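Glutamate--cysteine ligase GshA (Methylobacillus flagellatus KT, PDB 3K1T) is a putative gamma-glutamylcysteine synthetase, probably a ligase that joins glutamate to cysteine in the first step of glutathione synthesis. Local coordinates at residues 95-104 against 169-179. Numbering follows the deposited sequence. Where two conformers were deposited one is given.
Sequences ARRLLLIPEN and FDSCAILLNND
Leu99 and Ile101 each bond the neighbouring strand through both N and O, fixing residues 97-102 parallel to 173-177. Leu99 N gives to Ala173 O and Leu99 O takes Leu175 N at 2.8 Å; Ile101 N then gives to Leu175 O, and Ile101 O takes Asn177 N. Ala173 O has a second donor, Ser171 OG, which comes from above the carbonyl plane. Ala173 N, by contrast, is buried without a partner.

On one face Leu98, Leu100 and Leu175 gather. Leu100, in the conformer given, and Leu175 lie side by side, both with CG anti to the backbone N, which runs the two chains the same way and brings Leu100 CD1 to 3.7 Å from Leu175 CD2. Helix 109-124 packs on this face through Thr119 and Leu122. On the other face Ile101 CD1 presses tightly on Ile174 CG2 at 3.5 Å, and Leu164 touches both isoleucines as well as Leu99.

At the N-terminal end of the pair, in the conformer given, Cys172 SG accepts from Arg96 N and Arg97 N, both at 3.4 Å. The Arg97 side chain runs past the Phe169 ring, and in this conformer of Arg97 its bend at chi3 (-73°) brings NE to 2.9 Å from Asp170 O, which lies near the guanidinium plane.

At the C-terminal end, Asn178 ND2 reaches Pro102 O at 3.1 Å. The Glu103 carboxylate stacks on the Asn178 amide, their planes 28° apart, while Glu103 OE2 receives Asp179 N at 2.9 Å from above its plane. Asn178 OD1 turns to Leu180 N and Asp179 OD1 to Ser181 OG.

Strand 97-102 also pairs in parallel with 128-133, reached through helix 109-124 in a beta-alpha-beta crossover. The whole is a parallel, helix-covered part of a mixed sheet, characteristic of an alpha/beta fold.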
loop_
_atom_site.group_PDB
_atom_site.type_symbol
_atom_site.label_atom_id
_atom_site.label_comp_id
_atom_site.label_asym_id
_atom_site.label_seq_id
_atom_site.Cartn_x
_atom_site.Cartn_y
_atom_site.Cartn_z
ATOM N N ALA A 95 14.728 10.703 4.962
ATOM C CA ALA A 95 15.831 9.962 4.379
ATOM C C ALA A 95 15.887 10.103 2.863
ATOM O O ALA A 95 14.892 10.044 2.176
ATOM C CB ALA A 95 15.760 8.471 4.773
ATOM N N ARG A 96 17.074 10.383 2.359
ATOM C CA ARG A 96 17.347 10.278 0.938
ATOM C C ARG A 96 18.103 8.980 0.661
ATOM O O ARG A 96 17.916 8.379 -0.393
ATOM C CB ARG A 96 18.247 11.433 0.475
ATOM C CG ARG A 96 17.637 12.796 0.528
ATOM C CD ARG A 96 18.657 13.826 0.053
ATOM N NE ARG A 96 18.067 15.126 -0.270
ATOM C CZ ARG A 96 17.842 16.104 0.614
ATOM N NH1 ARG A 96 18.121 15.941 1.914
ATOM N NH2 ARG A 96 17.313 17.260 0.209
ATOM N N ARG A 97 19.008 8.622 1.579
ATOM C CA ARG A 97 19.955 7.525 1.388
ATOM C C ARG A 97 19.805 6.496 2.513
ATOM O O ARG A 97 19.557 6.868 3.654
ATOM C CB ARG A 97 21.386 8.075 1.395
ATOM C CG ARG A 97 21.736 8.945 0.192
ATOM C CD ARG A 97 23.101 9.600 0.327
ATOM N NE ARG A 97 23.091 10.690 1.302
ATOM C CZ ARG A 97 22.629 11.931 1.070
ATOM N NH1 ARG A 97 22.107 12.270 -0.109
ATOM N NH2 ARG A 97 22.667 12.839 2.041
ATOM N N LEU A 98 19.978 5.222 2.199
ATOM C CA LEU A 98 19.893 4.170 3.192
ATOM C C LEU A 98 21.047 3.212 3.032
ATOM O O LEU A 98 21.298 2.716 1.919
ATOM C CB LEU A 98 18.570 3.435 3.016
ATOM C CG LEU A 98 18.174 2.449 4.096
ATOM C CD1 LEU A 98 17.933 3.120 5.446
ATOM C CD2 LEU A 98 16.862 1.686 3.618
ATOM N N LEU A 99 21.779 2.976 4.125
ATOM C CA LEU A 99 22.822 1.965 4.157
ATOM C C LEU A 99 22.197 0.682 4.659
ATOM O O LEU A 99 21.599 0.671 5.744
ATOM C CB LEU A 99 23.969 2.394 5.118
ATOM C CG LEU A 99 25.191 1.474 5.216
ATOM C CD1 LEU A 99 26.007 1.525 3.929
ATOM C CD2 LEU A 99 26.093 1.841 6.430
ATOM N N LEU A 100 22.327 -0.378 3.870
ATOM C CA LEU A 100 21.805 -1.698 4.210
ATOM C C LEU A 100 22.955 -2.594 4.663
ATOM O O LEU A 100 23.886 -2.855 3.907
ATOM C CB LEU A 100 21.087 -2.341 3.014
ATOM C CG LEU A 100 20.494 -3.760 3.202
ATOM C CD1 LEU A 100 19.321 -3.761 4.192
ATOM C CD2 LEU A 100 20.039 -4.343 1.821
ATOM N N ILE A 101 22.894 -3.064 5.906
ATOM C CA ILE A 101 23.882 -4.010 6.434
ATOM C C ILE A 101 23.338 -5.457 6.385
ATOM O O ILE A 101 22.404 -5.792 7.083
ATOM C CB ILE A 101 24.318 -3.641 7.886
ATOM C CG1 ILE A 101 24.857 -2.187 7.910
ATOM C CG2 ILE A 101 25.361 -4.647 8.398
ATOM C CD1 ILE A 101 25.358 -1.692 9.237
ATOM N N PRO A 102 23.951 -6.321 5.573
ATOM C CA PRO A 102 23.502 -7.706 5.409
ATOM C C PRO A 102 24.096 -8.623 6.468
ATOM O O PRO A 102 25.038 -8.225 7.169
ATOM C CB PRO A 102 24.025 -8.063 4.034
ATOM C CG PRO A 102 25.330 -7.319 3.967
ATOM C CD PRO A 102 25.116 -6.034 4.726
ATOM N N GLU A 103 23.543 -9.823 6.584
ATOM C CA GLU A 103 24.193 -10.899 7.330
ATOM C C GLU A 103 25.615 -11.066 6.750
ATOM O O GLU A 103 25.880 -10.689 5.594
ATOM C CB GLU A 103 23.411 -12.207 7.210
ATOM C CG GLU A 103 22.128 -12.323 8.053
ATOM C CD GLU A 103 22.394 -12.373 9.581
ATOM O OE1 GLU A 103 23.565 -12.586 9.988
ATOM O OE2 GLU A 103 21.432 -12.171 10.374
ATOM N N ASN A 104 26.542 -11.568 7.564
ATOM C CA ASN A 104 27.935 -11.744 7.114
ATOM C C ASN A 104 28.140 -12.832 6.023
ATOM O O ASN A 104 29.228 -12.917 5.425
ATOM C CB ASN A 104 28.879 -11.977 8.309
ATOM C CG ASN A 104 29.145 -10.699 9.136
ATOM O OD1 ASN A 104 28.706 -9.603 8.792
ATOM N ND2 ASN A 104 29.917 -10.849 10.218
ATOM N N PHE A 169 29.310 8.332 0.104
ATOM C CA PHE A 169 27.968 7.898 0.499
ATOM C C PHE A 169 27.807 8.006 2.004
ATOM O O PHE A 169 28.381 7.213 2.766
ATOM C CB PHE A 169 27.699 6.457 0.085
ATOM C CG PHE A 169 26.269 6.006 0.334
ATOM C CD1 PHE A 169 25.261 6.346 -0.563
ATOM C CD2 PHE A 169 25.953 5.236 1.437
ATOM C CE1 PHE A 169 23.949 5.916 -0.375
ATOM C CE2 PHE A 169 24.637 4.799 1.645
ATOM C CZ PHE A 169 23.637 5.139 0.740
ATOM N N ASP A 170 27.033 8.984 2.425
ATOM C CA ASP A 170 26.758 9.131 3.846
ATOM C C ASP A 170 25.271 9.067 4.066
ATOM O O ASP A 170 24.562 9.995 3.704
ATOM C CB ASP A 170 27.297 10.433 4.420
ATOM C CG ASP A 170 26.967 10.547 5.917
ATOM O OD1 ASP A 170 25.827 10.879 6.279
ATOM O OD2 ASP A 170 27.812 10.232 6.739
ATOM N N SER A 171 24.790 7.977 4.674
ATOM C CA SER A 171 23.363 7.812 4.808
ATOM C C SER A 171 22.826 8.446 6.023
ATOM O O SER A 171 23.487 8.656 7.050
ATOM C CB SER A 171 22.937 6.337 4.807
ATOM O OG SER A 171 23.462 5.665 5.936
ATOM N N CYS A 172 21.538 8.641 5.912
ATOM C CA CYS A 172 20.716 9.233 6.894
ATOM C C CYS A 172 20.429 8.145 8.033
ATOM O O CYS A 172 20.502 8.378 9.250
ATOM C CB CYS A 172 19.484 9.768 6.048
ATOM S SG CYS A 172 19.857 10.632 4.211
ATOM N N ALA A 173 20.128 6.942 7.586
ATOM C CA ALA A 173 19.771 5.854 8.458
ATOM C C ALA A 173 20.405 4.561 7.973
ATOM O O ALA A 173 20.890 4.477 6.843
ATOM C CB ALA A 173 18.245 5.712 8.500
ATOM N N ILE A 174 20.362 3.553 8.831
ATOM C CA ILE A 174 20.999 2.265 8.593
ATOM C C ILE A 174 19.970 1.166 8.812
ATOM O O ILE A 174 19.440 1.048 9.911
ATOM C CB ILE A 174 22.170 2.059 9.563
ATOM C CG1 ILE A 174 23.213 3.175 9.363
ATOM C CG2 ILE A 174 22.805 0.654 9.405
ATOM C CD1 ILE A 174 24.162 3.310 10.559
ATOM N N LEU A 175 19.702 0.369 7.787
ATOM C CA LEU A 175 18.778 -0.747 7.891
ATOM C C LEU A 175 19.533 -2.029 8.107
ATOM O O LEU A 175 20.385 -2.406 7.305
ATOM C CB LEU A 175 17.895 -0.861 6.633
ATOM C CG LEU A 175 16.875 -2.000 6.611
ATOM C CD1 LEU A 175 15.826 -1.825 7.735
ATOM C CD2 LEU A 175 16.142 -2.116 5.222
ATOM N N LEU A 176 19.270 -2.671 9.238
ATOM C CA LEU A 176 19.833 -3.977 9.517
ATOM C C LEU A 176 19.066 -5.109 8.845
ATOM O O LEU A 176 17.868 -5.293 9.089
ATOM C CB LEU A 176 19.853 -4.232 11.026
ATOM C CG LEU A 176 20.632 -3.241 11.864
ATOM C CD1 LEU A 176 20.302 -3.469 13.360
ATOM C CD2 LEU A 176 22.145 -3.376 11.546
ATOM N N ASN A 177 19.762 -5.898 8.024
ATOM C CA ASN A 177 19.268 -7.203 7.582
ATOM C C ASN A 177 20.151 -8.311 8.186
ATOM O O ASN A 177 20.291 -9.392 7.629
ATOM C CB ASN A 177 19.212 -7.286 6.059
ATOM C CG ASN A 177 18.338 -8.410 5.562
ATOM O OD1 ASN A 177 18.819 -9.342 4.896
ATOM N ND2 ASN A 177 17.041 -8.341 5.896
ATOM N N ASN A 178 20.728 -7.999 9.348
ATOM C CA ASN A 178 21.667 -8.847 10.106
ATOM C C ASN A 178 21.117 -8.789 11.547
ATOM O O ASN A 178 20.960 -7.692 12.101
ATOM C CB ASN A 178 23.048 -8.204 10.024
ATOM C CG ASN A 178 24.122 -8.961 10.783
ATOM O OD1 ASN A 178 23.886 -9.487 11.890
ATOM N ND2 ASN A 178 25.315 -9.032 10.185
ATOM N N ASP A 179 20.761 -9.926 12.124
ATOM C CA ASP A 179 20.068 -9.907 13.396
ATOM C C ASP A 179 20.982 -9.627 14.607
ATOM O O ASP A 179 20.488 -9.454 15.722
ATOM C CB ASP A 179 19.221 -11.187 13.608
ATOM C CG ASP A 179 20.039 -12.418 13.855
ATOM O OD1 ASP A 179 21.259 -12.349 14.116
ATOM O OD2 ASP A 179 19.426 -13.488 13.763
HETATM O O HOH W 1 23.213 12.066 5.263
HETATM O O HOH W 2 23.781 -12.684 12.698
#